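Local coordinates for protein TipC2 (Streptococcus intermedius B196, PDB 6DHX) that probably protects its producer by recognising and neutralising an antibacterial toxin exported through the type VII secretion system, as an immunity protein, at residues N20-I25 with I90-E95; T75-D80 with N163-K168; D169-Y174 with Y178-Y183; N37-N40 with D44-V47. All blocks are in the same frame, centred on the assembly; numbering follows the deposited sequence.

Contact 1. Residues N20-I25 with I90-E95; sequences NIFDEI and ILIYFE
Phe22, in the first turn of helix 21-32, meets Ile90 and Ile92 of strand 89-99. The tight end is at Ile90, whose CD1 lies 3.1 Å from Phe22 O, an unusually short methyl-to-carbonyl approach. The same CD1 is 4.1 Å from Phe22 CB, so one methyl packs against both the backbone and the root of the aromatic side chain. Because Ile90 chi2, at 126°, is also far from a staggered value, the exact place of this methyl is doubtful.

Contact is sparser further along the strand. Ile92 CD1 comes to the edge of the Phe22 ring, near its plane, 4.1 Å from CE1, and the two side chains cross at about a right angle. Phe22 has CG anti to its carbonyl carbon (chi1 -55°), which brings the CE1 edge of the ring to Ile92. Ile21 CG2 sits over the centre of one ring face, 3.7 Å above the plane, and Tyr183 meets the same ring edge-to-face. Even this looser side is therefore within the protein, and no solvent side opens at the touching residues.

The start of the helix is pinned by Asn20, whose OD1 accepts a straight bond from Asp23 N at 2.8 Å (N-H...O 167°) and a weak one from Phe22 N. Its ND2 is bonded to Gln185 O and Tyr110 OH, while Asp23 forms salt bridges with Arg112 and Arg115. The arrangement is an N-capped helix start packed on one face of a largely antiparallel sheet, as in an alpha+beta fold.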
loop_
_atom_site.group_PDB
_atom_site.type_symbol
_atom_site.label_atom_id
_atom_site.label_comp_id
_atom_site.label_asym_id
_atom_site.label_seq_id
_atom_site.Cartn_x
_atom_site.Cartn_y
_atom_site.Cartn_z
ATOM N N ASN A 20 -13.383 2.852 9.140
ATOM C CA ASN A 20 -12.821 1.628 8.594
ATOM C C ASN A 20 -11.349 1.541 8.997
ATOM O O ASN A 20 -10.768 2.479 9.566
ATOM C CB ASN A 20 -12.969 1.606 7.057
ATOM C CG ASN A 20 -12.307 2.798 6.433
ATOM O OD1 ASN A 20 -11.088 2.936 6.536
ATOM N ND2 ASN A 20 -13.106 3.688 5.815
ATOM N N ILE A 21 -10.723 0.412 8.639
ATOM C CA ILE A 21 -9.373 0.146 9.102
ATOM C C ILE A 21 -8.373 1.108 8.489
ATOM O O ILE A 21 -7.340 1.404 9.114
ATOM C CB ILE A 21 -8.983 -1.325 8.810
ATOM C CG1 ILE A 21 -7.696 -1.679 9.540
ATOM C CG2 ILE A 21 -8.875 -1.575 7.257
ATOM C CD1 ILE A 21 -7.475 -3.219 9.649
ATOM N N PHE A 22 -8.646 1.631 7.291
ATOM C CA PHE A 22 -7.716 2.567 6.664
ATOM C C PHE A 22 -7.782 3.929 7.350
ATOM O O PHE A 22 -6.746 4.568 7.538
ATOM C CB PHE A 22 -8.015 2.694 5.154
ATOM C CG PHE A 22 -8.012 1.331 4.479
ATOM C CD1 PHE A 22 -6.795 0.655 4.297
ATOM C CD2 PHE A 22 -9.190 0.692 4.187
ATOM C CE1 PHE A 22 -6.767 -0.651 3.786
ATOM C CE2 PHE A 22 -9.180 -0.636 3.667
ATOM C CZ PHE A 22 -7.956 -1.291 3.471
ATOM N N ASP A 23 -8.986 4.390 7.708
ATOM C CA ASP A 23 -9.090 5.585 8.562
ATOM C C ASP A 23 -8.290 5.392 9.847
ATOM O O ASP A 23 -7.691 6.332 10.373
ATOM C CB ASP A 23 -10.535 5.864 8.994
ATOM C CG ASP A 23 -11.415 6.441 7.902
ATOM O OD1 ASP A 23 -10.946 7.061 6.923
ATOM O OD2 ASP A 23 -12.663 6.296 8.063
ATOM N N GLU A 24 -8.383 4.210 10.440
ATOM C CA GLU A 24 -7.713 3.987 11.710
ATOM C C GLU A 24 -6.198 4.132 11.551
ATOM O O GLU A 24 -5.530 4.835 12.327
ATOM C CB GLU A 24 -8.138 2.596 12.200
ATOM C CG GLU A 24 -7.785 2.235 13.563
ATOM C CD GLU A 24 -8.281 0.817 13.852
ATOM O OE1 GLU A 24 -7.581 -0.115 13.400
ATOM O OE2 GLU A 24 -9.356 0.676 14.489
ATOM N N ILE A 25 -5.640 3.506 10.519
ATOM C CA ILE A 25 -4.212 3.648 10.226
ATOM C C ILE A 25 -3.851 5.106 9.930
ATOM O O ILE A 25 -2.847 5.622 10.450
ATOM C CB ILE A 25 -3.797 2.744 9.051
ATOM C CG1 ILE A 25 -3.982 1.254 9.411
ATOM C CG2 ILE A 25 -2.319 3.021 8.673
ATOM C CD1 ILE A 25 -3.969 0.282 8.126
ATOM N N ILE A 90 -3.791 7.269 2.268
ATOM C CA ILE A 90 -2.727 6.304 2.553
ATOM C C ILE A 90 -2.588 5.448 1.317
ATOM O O ILE A 90 -3.592 5.091 0.683
ATOM C CB ILE A 90 -3.055 5.369 3.724
ATOM C CG1 ILE A 90 -3.592 6.084 4.908
ATOM C CG2 ILE A 90 -1.927 4.429 4.021
ATOM C CD1 ILE A 90 -4.898 5.385 5.225
ATOM N N LEU A 91 -1.355 5.109 0.974
ATOM C CA LEU A 91 -1.093 4.235 -0.176
ATOM C C LEU A 91 -0.312 3.043 0.350
ATOM O O LEU A 91 0.784 3.222 0.897
ATOM C CB LEU A 91 -0.283 4.966 -1.238
ATOM C CG LEU A 91 0.309 3.993 -2.272
ATOM C CD1 LEU A 91 -0.840 3.450 -3.196
ATOM C CD2 LEU A 91 1.341 4.723 -3.076
ATOM N N ILE A 92 -0.873 1.837 0.199
ATOM C CA ILE A 92 -0.182 0.588 0.515
ATOM C C ILE A 92 0.166 -0.042 -0.827
ATOM O O ILE A 92 -0.727 -0.270 -1.641
ATOM C CB ILE A 92 -1.077 -0.359 1.334
ATOM C CG1 ILE A 92 -1.457 0.301 2.679
ATOM C CG2 ILE A 92 -0.404 -1.764 1.484
ATOM C CD1 ILE A 92 -2.691 -0.391 3.325
ATOM N N TYR A 93 1.438 -0.326 -1.077
ATOM C CA TYR A 93 1.758 -0.981 -2.332
ATOM C C TYR A 93 2.840 -2.024 -2.128
ATOM O O TYR A 93 3.582 -2.027 -1.140
ATOM C CB TYR A 93 2.161 0.017 -3.436
ATOM C CG TYR A 93 3.478 0.733 -3.263
ATOM C CD1 TYR A 93 3.573 1.889 -2.489
ATOM C CD2 TYR A 93 4.624 0.265 -3.921
ATOM C CE1 TYR A 93 4.806 2.563 -2.351
ATOM C CE2 TYR A 93 5.834 0.908 -3.793
ATOM C CZ TYR A 93 5.934 2.058 -3.007
ATOM O OH TYR A 93 7.161 2.721 -2.899
ATOM N N PHE A 94 2.904 -2.945 -3.089
ATOM C CA PHE A 94 3.936 -3.950 -3.017
ATOM C C PHE A 94 4.272 -4.383 -4.424
ATOM O O PHE A 94 3.515 -4.137 -5.379
ATOM C CB PHE A 94 3.523 -5.153 -2.163
ATOM C CG PHE A 94 2.283 -5.904 -2.671
ATOM C CD1 PHE A 94 1.004 -5.511 -2.274
ATOM C CD2 PHE A 94 2.418 -7.028 -3.487
ATOM C CE1 PHE A 94 -0.139 -6.216 -2.697
ATOM C CE2 PHE A 94 1.286 -7.723 -3.920
ATOM C CZ PHE A 94 0.004 -7.342 -3.500
ATOM N N GLU A 95 5.447 -4.987 -4.543
ATOM C CA GLU A 95 6.018 -5.357 -5.837
ATOM C C GLU A 95 6.599 -6.758 -5.755
ATOM O O GLU A 95 7.130 -7.173 -4.715
ATOM C CB GLU A 95 7.122 -4.363 -6.301
ATOM C CG GLU A 95 6.705 -2.873 -6.325
ATOM C CD GLU A 95 7.751 -1.966 -6.994
ATOM O OE1 GLU A 95 8.872 -2.438 -7.280
ATOM O OE2 GLU A 95 7.447 -0.769 -7.218
#

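Contact 2. Residues T75-D80 with N163-K168; sequences TKIAID and NQKVLK
Val166 sets its two methyls against two isoleucines of strand 74-82: CG2 lies 3.8 Å from Ile77 CG2, and CG1 lies 3.8 Å from Ile79 CD1. In both pairs the side chains run past each other in opposite directions. Val166 CG1 stands anti to the backbone N (chi1 174°), which splits the branches between the two strand residues. Beside it, the aliphatic part of Lys165 crosses Ile77 at a slant, with CE 3.6 Å and CD 3.8 Å from Ile77 CD1. The lysine chain is extended until its last torsion bends (chi4 65°), and NZ bonds to Ala69 O, so the charged end is tethered while its methylenes pack.

Behind these side chains, Phe94 and Ile161 also touch Ile77, and Ile90 and Phe39 touch Ile79. The strand itself is held by backbone bonds to its neighbours, with Ile77 paired to Tyr65 and Ile79 to Ile63 on one side. The helix has a wider pi-type turn at 163-167, marked by a weak Lys168 N to Asn163 O bond of 3.2 Å. The segment axes pass 10.6 Å apart at -37°, the layered packing of a helix on a beta-sheet.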
loop_
_atom_site.group_PDB
_atom_site.type_symbol
_atom_site.label_atom_id
_atom_site.label_comp_id
_atom_site.label_asym_id
_atom_site.label_seq_id
_atom_site.Cartn_x
_atom_site.Cartn_y
_atom_site.Cartn_z
ATOM N N THR A 75 9.676 -7.941 -3.603
ATOM C CA THR A 75 10.848 -7.080 -3.606
ATOM C C THR A 75 10.652 -5.815 -2.782
ATOM O O THR A 75 11.649 -5.159 -2.437
ATOM C CB THR A 75 11.218 -6.697 -5.051
ATOM O OG1 THR A 75 10.104 -6.046 -5.677
ATOM C CG2 THR A 75 11.561 -7.936 -5.847
ATOM N N LYS A 76 9.402 -5.441 -2.502
ATOM C CA LYS A 76 9.118 -4.195 -1.800
ATOM C C LYS A 76 7.706 -4.247 -1.241
ATOM O O LYS A 76 6.776 -4.691 -1.920
ATOM C CB LYS A 76 9.254 -2.982 -2.737
ATOM C CG LYS A 76 9.129 -1.650 -2.034
ATOM C CD LYS A 76 9.582 -0.513 -2.969
ATOM C CE LYS A 76 9.629 0.789 -2.207
ATOM N NZ LYS A 76 10.099 1.936 -3.085
ATOM N N ILE A 77 7.540 -3.751 -0.020
ATOM C CA ILE A 77 6.222 -3.530 0.555
ATOM C C ILE A 77 6.312 -2.211 1.300
ATOM O O ILE A 77 7.191 -2.038 2.149
ATOM C CB ILE A 77 5.787 -4.670 1.523
ATOM C CG1 ILE A 77 5.940 -6.064 0.904
ATOM C CG2 ILE A 77 4.330 -4.408 2.032
ATOM C CD1 ILE A 77 5.898 -7.226 1.941
ATOM N N ALA A 78 5.416 -1.279 0.997
ATOM C CA ALA A 78 5.588 0.069 1.530
ATOM C C ALA A 78 4.237 0.706 1.800
ATOM O O ALA A 78 3.217 0.334 1.207
ATOM C CB ALA A 78 6.421 0.927 0.562
ATOM N N ILE A 79 4.226 1.650 2.745
ATOM C CA ILE A 79 3.030 2.440 3.052
ATOM C C ILE A 79 3.438 3.899 3.027
ATOM O O ILE A 79 4.315 4.295 3.784
ATOM C CB ILE A 79 2.429 2.107 4.430
ATOM C CG1 ILE A 79 2.265 0.589 4.617
ATOM C CG2 ILE A 79 1.089 2.859 4.581
ATOM C CD1 ILE A 79 1.882 0.197 6.070
ATOM N N ASP A 80 2.821 4.690 2.162
ATOM C CA ASP A 80 3.089 6.126 2.116
ATOM C C ASP A 80 1.881 6.881 2.644
ATOM O O ASP A 80 0.753 6.513 2.351
ATOM C CB ASP A 80 3.373 6.610 0.681
ATOM C CG ASP A 80 4.740 6.215 0.196
ATOM O OD1 ASP A 80 5.640 6.118 1.022
ATOM O OD2 ASP A 80 4.918 5.915 -1.012
ATOM N N ASN A 163 -3.778 -8.173 3.249
ATOM C CA ASN A 163 -4.590 -8.618 4.383
ATOM C C ASN A 163 -3.774 -9.392 5.412
ATOM O O ASN A 163 -3.821 -9.086 6.611
ATOM C CB ASN A 163 -5.769 -9.450 3.870
ATOM C CG ASN A 163 -6.830 -8.562 3.229
ATOM O OD1 ASN A 163 -6.878 -7.358 3.500
ATOM N ND2 ASN A 163 -7.687 -9.141 2.412
ATOM N N GLN A 164 -3.024 -10.395 4.969
ATOM C CA GLN A 164 -2.355 -11.323 5.873
ATOM C C GLN A 164 -1.011 -10.805 6.355
ATOM O O GLN A 164 -0.382 -11.420 7.240
ATOM C CB GLN A 164 -2.182 -12.702 5.182
ATOM C CG GLN A 164 -3.525 -13.431 4.937
ATOM C CD GLN A 164 -4.463 -13.246 6.131
ATOM O OE1 GLN A 164 -4.069 -13.470 7.287
ATOM N NE2 GLN A 164 -5.688 -12.794 5.862
ATOM N N LYS A 165 -0.556 -9.671 5.841
ATOM C CA LYS A 165 0.712 -9.152 6.315
ATOM C C LYS A 165 0.544 -7.717 6.806
ATOM O O LYS A 165 0.642 -7.471 8.026
ATOM C CB LYS A 165 1.786 -9.260 5.223
ATOM C CG LYS A 165 3.208 -8.952 5.699
ATOM C CD LYS A 165 4.197 -9.393 4.608
ATOM C CE LYS A 165 5.623 -9.105 4.997
ATOM N NZ LYS A 165 6.066 -9.911 6.197
ATOM N N VAL A 166 0.263 -6.768 5.911
ATOM C CA VAL A 166 0.227 -5.354 6.323
ATOM C C VAL A 166 -0.874 -5.111 7.346
ATOM O O VAL A 166 -0.643 -4.489 8.395
ATOM C CB VAL A 166 0.032 -4.424 5.111
ATOM C CG1 VAL A 166 -0.148 -2.958 5.606
ATOM C CG2 VAL A 166 1.215 -4.559 4.115
ATOM N N LEU A 167 -2.094 -5.549 7.045
ATOM C CA LEU A 167 -3.189 -5.238 7.966
ATOM C C LEU A 167 -3.116 -6.122 9.210
ATOM O O LEU A 167 -3.490 -5.690 10.315
ATOM C CB LEU A 167 -4.555 -5.375 7.281
ATOM C CG LEU A 167 -4.819 -4.356 6.154
ATOM C CD1 LEU A 167 -6.232 -4.563 5.554
ATOM C CD2 LEU A 167 -4.682 -2.873 6.677
ATOM N N LYS A 168 -2.625 -7.341 9.070
ATOM C CA LYS A 168 -2.443 -8.186 10.255
ATOM C C LYS A 168 -1.367 -7.589 11.170
ATOM O O LYS A 168 -1.498 -7.589 12.407
ATOM C CB LYS A 168 -2.069 -9.599 9.809
ATOM C CG LYS A 168 -2.049 -10.611 10.941
ATOM C CD LYS A 168 -1.646 -11.979 10.422
ATOM C CE LYS A 168 -1.884 -13.077 11.448
ATOM N NZ LYS A 168 -1.548 -14.402 10.874
#

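Contact 3. Residues D169-Y174 with Y178-Y183; sequences DWCSIY and YSPKDY
Cys171 carries the contact by van der Waals packing through its sulfur. SG lies 4.1 Å from Pro180 CD and 4.2 Å from Ser179 CA, while Tyr178 O is also 4.2 Å from SG. With chi1 at -63°, SG stands anti to the carbonyl carbon and reaches the returning chain. The touch is light, and Pro180 also rests on Leu167, one turn earlier in helix 151-173. Within 169-174, Tyr174 CB packs 3.5 Å above one face of the Trp170 ring, offset toward the rim.

Hydrogen bonds shape each partner separately. Ser179 to Asp182 form a type I beta turn, with backbone bonds running both ways between these two residues. Ser179 OG accepts from Lys181 N at 3.2 Å in an ST turn, and more weakly from Asp182 N, bracing the same loop from its side chain. In the C-terminal part of helix 151-173, Ser172 OG donates to Asp169 O at 2.6 Å, and that oxygen also takes Ser172 N, so it is gripped twice.

Other hydrogen bonds tie both pieces to the rest of the protein. Trp170 NE1 bonds to Glu24 OE1, Tyr178 OH to Pro18 O, and Tyr183 OH to Asn163 OD1. At the surface, this is a chain reversal after a helix, in which a type I beta turn that also carries an ST turn at Ser179 folds back beside the helix that precedes it.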
loop_
_atom_site.group_PDB
_atom_site.type_symbol
_atom_site.label_atom_id
_atom_site.label_comp_id
_atom_site.label_asym_id
_atom_site.label_seq_id
_atom_site.Cartn_x
_atom_site.Cartn_y
_atom_site.Cartn_z
ATOM N N ASP A 169 -0.317 -7.021 10.564
ATOM C CA ASP A 169 0.710 -6.303 11.322
ATOM C C ASP A 169 0.125 -5.103 12.050
ATOM O O ASP A 169 0.481 -4.841 13.201
ATOM C CB ASP A 169 1.838 -5.822 10.400
ATOM C CG ASP A 169 2.819 -6.921 10.045
ATOM O OD1 ASP A 169 2.746 -8.003 10.647
ATOM O OD2 ASP A 169 3.654 -6.709 9.153
ATOM N N TRP A 170 -0.714 -4.312 11.357
ATOM C CA TRP A 170 -1.381 -3.188 12.016
ATOM C C TRP A 170 -2.114 -3.648 13.258
ATOM O O TRP A 170 -2.003 -3.034 14.335
ATOM C CB TRP A 170 -2.399 -2.546 11.050
ATOM C CG TRP A 170 -3.169 -1.449 11.740
ATOM C CD1 TRP A 170 -4.504 -1.450 12.099
ATOM C CD2 TRP A 170 -2.626 -0.195 12.193
ATOM N NE1 TRP A 170 -4.812 -0.261 12.746
ATOM C CE2 TRP A 170 -3.688 0.523 12.813
ATOM C CE3 TRP A 170 -1.350 0.388 12.118
ATOM C CZ2 TRP A 170 -3.518 1.814 13.345
ATOM C CZ3 TRP A 170 -1.169 1.705 12.662
ATOM C CH2 TRP A 170 -2.246 2.385 13.260
ATOM N N CYS A 171 -2.875 -4.752 13.129
ATOM C CA CYS A 171 -3.630 -5.246 14.285
ATOM C C CYS A 171 -2.727 -5.820 15.378
ATOM O O CYS A 171 -3.182 -5.949 16.523
ATOM C CB CYS A 171 -4.690 -6.301 13.853
ATOM S SG CYS A 171 -5.938 -5.490 12.710
ATOM N N SER A 172 -1.446 -6.053 15.096
ATOM C CA SER A 172 -0.516 -6.483 16.139
ATOM C C SER A 172 0.071 -5.324 16.937
ATOM O O SER A 172 0.610 -5.564 18.023
ATOM C CB SER A 172 0.649 -7.278 15.525
ATOM O OG SER A 172 1.631 -6.426 14.966
ATOM N N ILE A 173 0.029 -4.091 16.417
ATOM C CA ILE A 173 0.562 -2.949 17.168
ATOM C C ILE A 173 -0.514 -1.971 17.619
ATOM O O ILE A 173 -0.229 -1.113 18.466
ATOM C CB ILE A 173 1.622 -2.188 16.351
ATOM C CG1 ILE A 173 0.952 -1.561 15.122
ATOM C CG2 ILE A 173 2.720 -3.124 15.926
ATOM C CD1 ILE A 173 1.937 -0.733 14.315
ATOM N N TYR A 174 -1.734 -2.084 17.113
ATOM C CA TYR A 174 -2.852 -1.216 17.458
ATOM C C TYR A 174 -4.080 -2.070 17.764
ATOM O O TYR A 174 -4.367 -3.009 17.025
ATOM C CB TYR A 174 -3.157 -0.273 16.276
ATOM C CG TYR A 174 -4.206 0.745 16.624
ATOM C CD1 TYR A 174 -3.866 1.855 17.402
ATOM C CD2 TYR A 174 -5.527 0.598 16.198
ATOM C CE1 TYR A 174 -4.791 2.790 17.744
ATOM C CE2 TYR A 174 -6.495 1.544 16.553
ATOM C CZ TYR A 174 -6.097 2.648 17.323
ATOM O OH TYR A 174 -6.985 3.626 17.718
ATOM N N TYR A 178 -11.357 -2.930 13.728
ATOM C CA TYR A 178 -11.635 -3.592 12.453
ATOM C C TYR A 178 -10.702 -4.798 12.373
ATOM O O TYR A 178 -10.068 -5.192 13.358
ATOM C CB TYR A 178 -11.448 -2.575 11.320
ATOM C CG TYR A 178 -12.353 -1.372 11.521
ATOM C CD1 TYR A 178 -13.713 -1.464 11.269
ATOM C CD2 TYR A 178 -11.846 -0.150 11.994
ATOM C CE1 TYR A 178 -14.566 -0.397 11.489
ATOM C CE2 TYR A 178 -12.707 0.922 12.208
ATOM C CZ TYR A 178 -14.041 0.808 11.937
ATOM O OH TYR A 178 -14.916 1.870 12.144
ATOM N N SER A 179 -10.553 -5.367 11.183
ATOM C CA SER A 179 -9.690 -6.527 11.026
ATOM C C SER A 179 -9.414 -6.728 9.544
ATOM O O SER A 179 -10.082 -6.134 8.692
ATOM C CB SER A 179 -10.339 -7.784 11.627
ATOM O OG SER A 179 -11.269 -8.349 10.720
ATOM N N PRO A 180 -8.455 -7.585 9.201
ATOM C CA PRO A 180 -8.201 -7.874 7.774
ATOM C C PRO A 180 -9.357 -8.519 7.062
ATOM O O PRO A 180 -9.361 -8.538 5.826
ATOM C CB PRO A 180 -7.004 -8.833 7.815
ATOM C CG PRO A 180 -6.265 -8.432 9.123
ATOM C CD PRO A 180 -7.444 -8.204 10.071
ATOM N N LYS A 181 -10.303 -9.125 7.774
ATOM C CA LYS A 181 -11.456 -9.698 7.089
ATOM C C LYS A 181 -12.710 -8.842 7.245
ATOM O O LYS A 181 -13.743 -9.172 6.668
ATOM C CB LYS A 181 -11.709 -11.132 7.552
ATOM C CG LYS A 181 -12.109 -11.258 8.993
ATOM C CD LYS A 181 -12.825 -12.602 9.227
ATOM C CE LYS A 181 -12.599 -13.107 10.643
ATOM N NZ LYS A 181 -13.220 -14.443 10.852
ATOM N N ASP A 182 -12.637 -7.717 7.962
ATOM C CA ASP A 182 -13.797 -6.826 8.046
ATOM C C ASP A 182 -13.251 -5.409 8.104
ATOM O O ASP A 182 -12.903 -4.911 9.184
ATOM C CB ASP A 182 -14.699 -7.080 9.236
ATOM C CG ASP A 182 -15.778 -5.998 9.360
ATOM O OD1 ASP A 182 -16.199 -5.413 8.303
ATOM O OD2 ASP A 182 -16.150 -5.691 10.517
ATOM N N TYR A 183 -13.189 -4.772 6.940
ATOM C CA TYR A 183 -12.537 -3.465 6.891
ATOM C C TYR A 183 -13.374 -2.366 7.530
ATOM O O TYR A 183 -12.824 -1.308 7.844
ATOM C CB TYR A 183 -12.303 -3.040 5.437
ATOM C CG TYR A 183 -11.261 -3.789 4.653
ATOM C CD1 TYR A 183 -10.362 -4.661 5.272
ATOM C CD2 TYR A 183 -11.154 -3.586 3.285
ATOM C CE1 TYR A 183 -9.390 -5.321 4.534
ATOM C CE2 TYR A 183 -10.199 -4.234 2.529
ATOM C CZ TYR A 183 -9.328 -5.097 3.140
ATOM O OH TYR A 183 -8.395 -5.721 2.352
#

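Contact 4. Residues N37-N40 with D44-V47; sequences NIFN and DVEV
An apolar side chain, Val47, is set among two asparagines and the root of an aromatic residue. Its CG2 lies 3.5 Å from Asn40 OD1 and 3.8 Å from Phe39 CB, while its other methyl, CG1, is 3.7 Å from Asn37 ND2. Asn40 crosses the valine at about a right angle; Asn37 comes at a slant. These amides bring their polar atoms to methyl groups, so the contacts are packing alone, and Asn40 ND2 finds its bond at Asn36 OD1.

Val45, two residues back on the same side of the strand, puts CG2 between its backbone N and carbonyl carbon (chi1 -55°). From there the methyl lies 3.8 Å from Phe39 O and 4.4 Å from Phe39 CD1. The Phe39 ring itself leads away from the strand, to Trp170, Ile25 and Ile63 in the interior.

Asn37 also fixes the turn: its OD1 accepts from Phe39 N at 2.9 Å, nearly straight (165°), with the donor tilted 23° from the carbonyl plane. A backbone hydrogen bond from Asn40 N to Asn37 O closes the same turn. An Asx turn thus leads into a 3-10 segment packed on strand 45-51, the strand that it precedes in the chain.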
loop_
_atom_site.group_PDB
_atom_site.type_symbol
_atom_site.label_atom_id
_atom_site.label_comp_id
_atom_site.label_asym_id
_atom_site.label_seq_id
_atom_site.Cartn_x
_atom_site.Cartn_y
_atom_site.Cartn_z
ATOM N N ASN A 37 6.060 7.790 16.250
ATOM C CA ASN A 37 5.263 7.112 15.228
ATOM C C ASN A 37 4.809 5.748 15.711
ATOM O O ASN A 37 5.621 4.941 16.144
ATOM C CB ASN A 37 6.130 6.971 13.966
ATOM C CG ASN A 37 5.304 6.677 12.706
ATOM O OD1 ASN A 37 4.462 5.795 12.691
ATOM N ND2 ASN A 37 5.576 7.431 11.630
ATOM N N ILE A 38 3.499 5.478 15.562
ATOM C CA ILE A 38 2.964 4.174 15.933
ATOM C C ILE A 38 3.756 3.027 15.281
ATOM O O ILE A 38 3.954 1.977 15.884
ATOM C CB ILE A 38 1.456 4.117 15.555
ATOM C CG1 ILE A 38 0.865 2.743 15.901
ATOM C CG2 ILE A 38 1.188 4.396 14.039
ATOM C CD1 ILE A 38 0.779 2.512 17.332
ATOM N N PHE A 39 4.267 3.222 14.063
ATOM C CA PHE A 39 4.977 2.146 13.382
ATOM C C PHE A 39 6.361 1.893 13.959
ATOM O O PHE A 39 6.993 0.893 13.595
ATOM C CB PHE A 39 5.057 2.454 11.875
ATOM C CG PHE A 39 3.780 2.142 11.147
ATOM C CD1 PHE A 39 3.482 0.833 10.711
ATOM C CD2 PHE A 39 2.845 3.148 10.909
ATOM C CE1 PHE A 39 2.273 0.560 10.029
ATOM C CE2 PHE A 39 1.656 2.901 10.229
ATOM C CZ PHE A 39 1.329 1.592 9.791
ATOM N N ASN A 40 6.854 2.766 14.858
ATOM C CA ASN A 40 8.036 2.398 15.631
ATOM C C ASN A 40 7.793 1.111 16.402
ATOM O O ASN A 40 8.762 0.430 16.734
ATOM C CB ASN A 40 8.439 3.503 16.637
ATOM C CG ASN A 40 8.926 4.787 15.927
ATOM O OD1 ASN A 40 9.348 4.731 14.793
ATOM N ND2 ASN A 40 8.848 5.920 16.604
ATOM N N ASP A 44 9.024 -5.363 12.051
ATOM C CA ASP A 44 9.327 -5.742 10.671
ATOM C C ASP A 44 9.486 -4.558 9.726
ATOM O O ASP A 44 9.770 -4.813 8.553
ATOM C CB ASP A 44 8.227 -6.650 10.079
ATOM C CG ASP A 44 8.316 -8.079 10.602
ATOM O OD1 ASP A 44 9.376 -8.446 11.159
ATOM O OD2 ASP A 44 7.350 -8.852 10.426
ATOM N N VAL A 45 9.281 -3.310 10.158
ATOM C CA VAL A 45 9.370 -2.223 9.180
ATOM C C VAL A 45 10.377 -1.183 9.641
ATOM O O VAL A 45 10.724 -1.090 10.829
ATOM C CB VAL A 45 7.981 -1.577 8.933
ATOM C CG1 VAL A 45 6.959 -2.661 8.515
ATOM C CG2 VAL A 45 7.501 -0.793 10.219
ATOM N N GLU A 46 10.865 -0.403 8.674
ATOM C CA GLU A 46 11.560 0.852 8.940
ATOM C C GLU A 46 10.616 2.035 8.749
ATOM O O GLU A 46 9.835 2.061 7.795
ATOM C CB GLU A 46 12.718 1.043 7.969
ATOM C CG GLU A 46 13.804 -0.041 8.006
ATOM C CD GLU A 46 14.763 0.044 6.815
ATOM O OE1 GLU A 46 14.602 0.905 5.902
ATOM O OE2 GLU A 46 15.688 -0.779 6.788
ATOM N N VAL A 47 10.751 3.032 9.594
ATOM C CA VAL A 47 10.019 4.289 9.448
ATOM C C VAL A 47 10.965 5.260 8.762
ATOM O O VAL A 47 12.153 5.342 9.124
ATOM C CB VAL A 47 9.560 4.848 10.813
ATOM C CG1 VAL A 47 8.907 6.205 10.620
ATOM C CG2 VAL A 47 8.507 3.881 11.469
#

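Overall arrangement
Contacts 1 and 2 each lie about 6 Å from the centre of the molecule, between centres, and 8 Å from each other, on neighbouring antiparallel strands 89-99 and 74-82; their segments alternate in sequence. Contacts 2 and 3 share helix 151-173, with centres 12 Å apart. Contact 4 falls within the sequence span of contact 1, on the same sheet as contacts 1 and 2. It is about 14 Å from contact 1 and 16 Å from contact 3, between centres. Contact 3 comes last along the chain. Contacts 1 and 2 set helices 21-32 and 151-173 on the sheet, contact 4 sets the 37-40 turn on its strand, and contact 3 folds the following loop back on helix 151-173, at the surface.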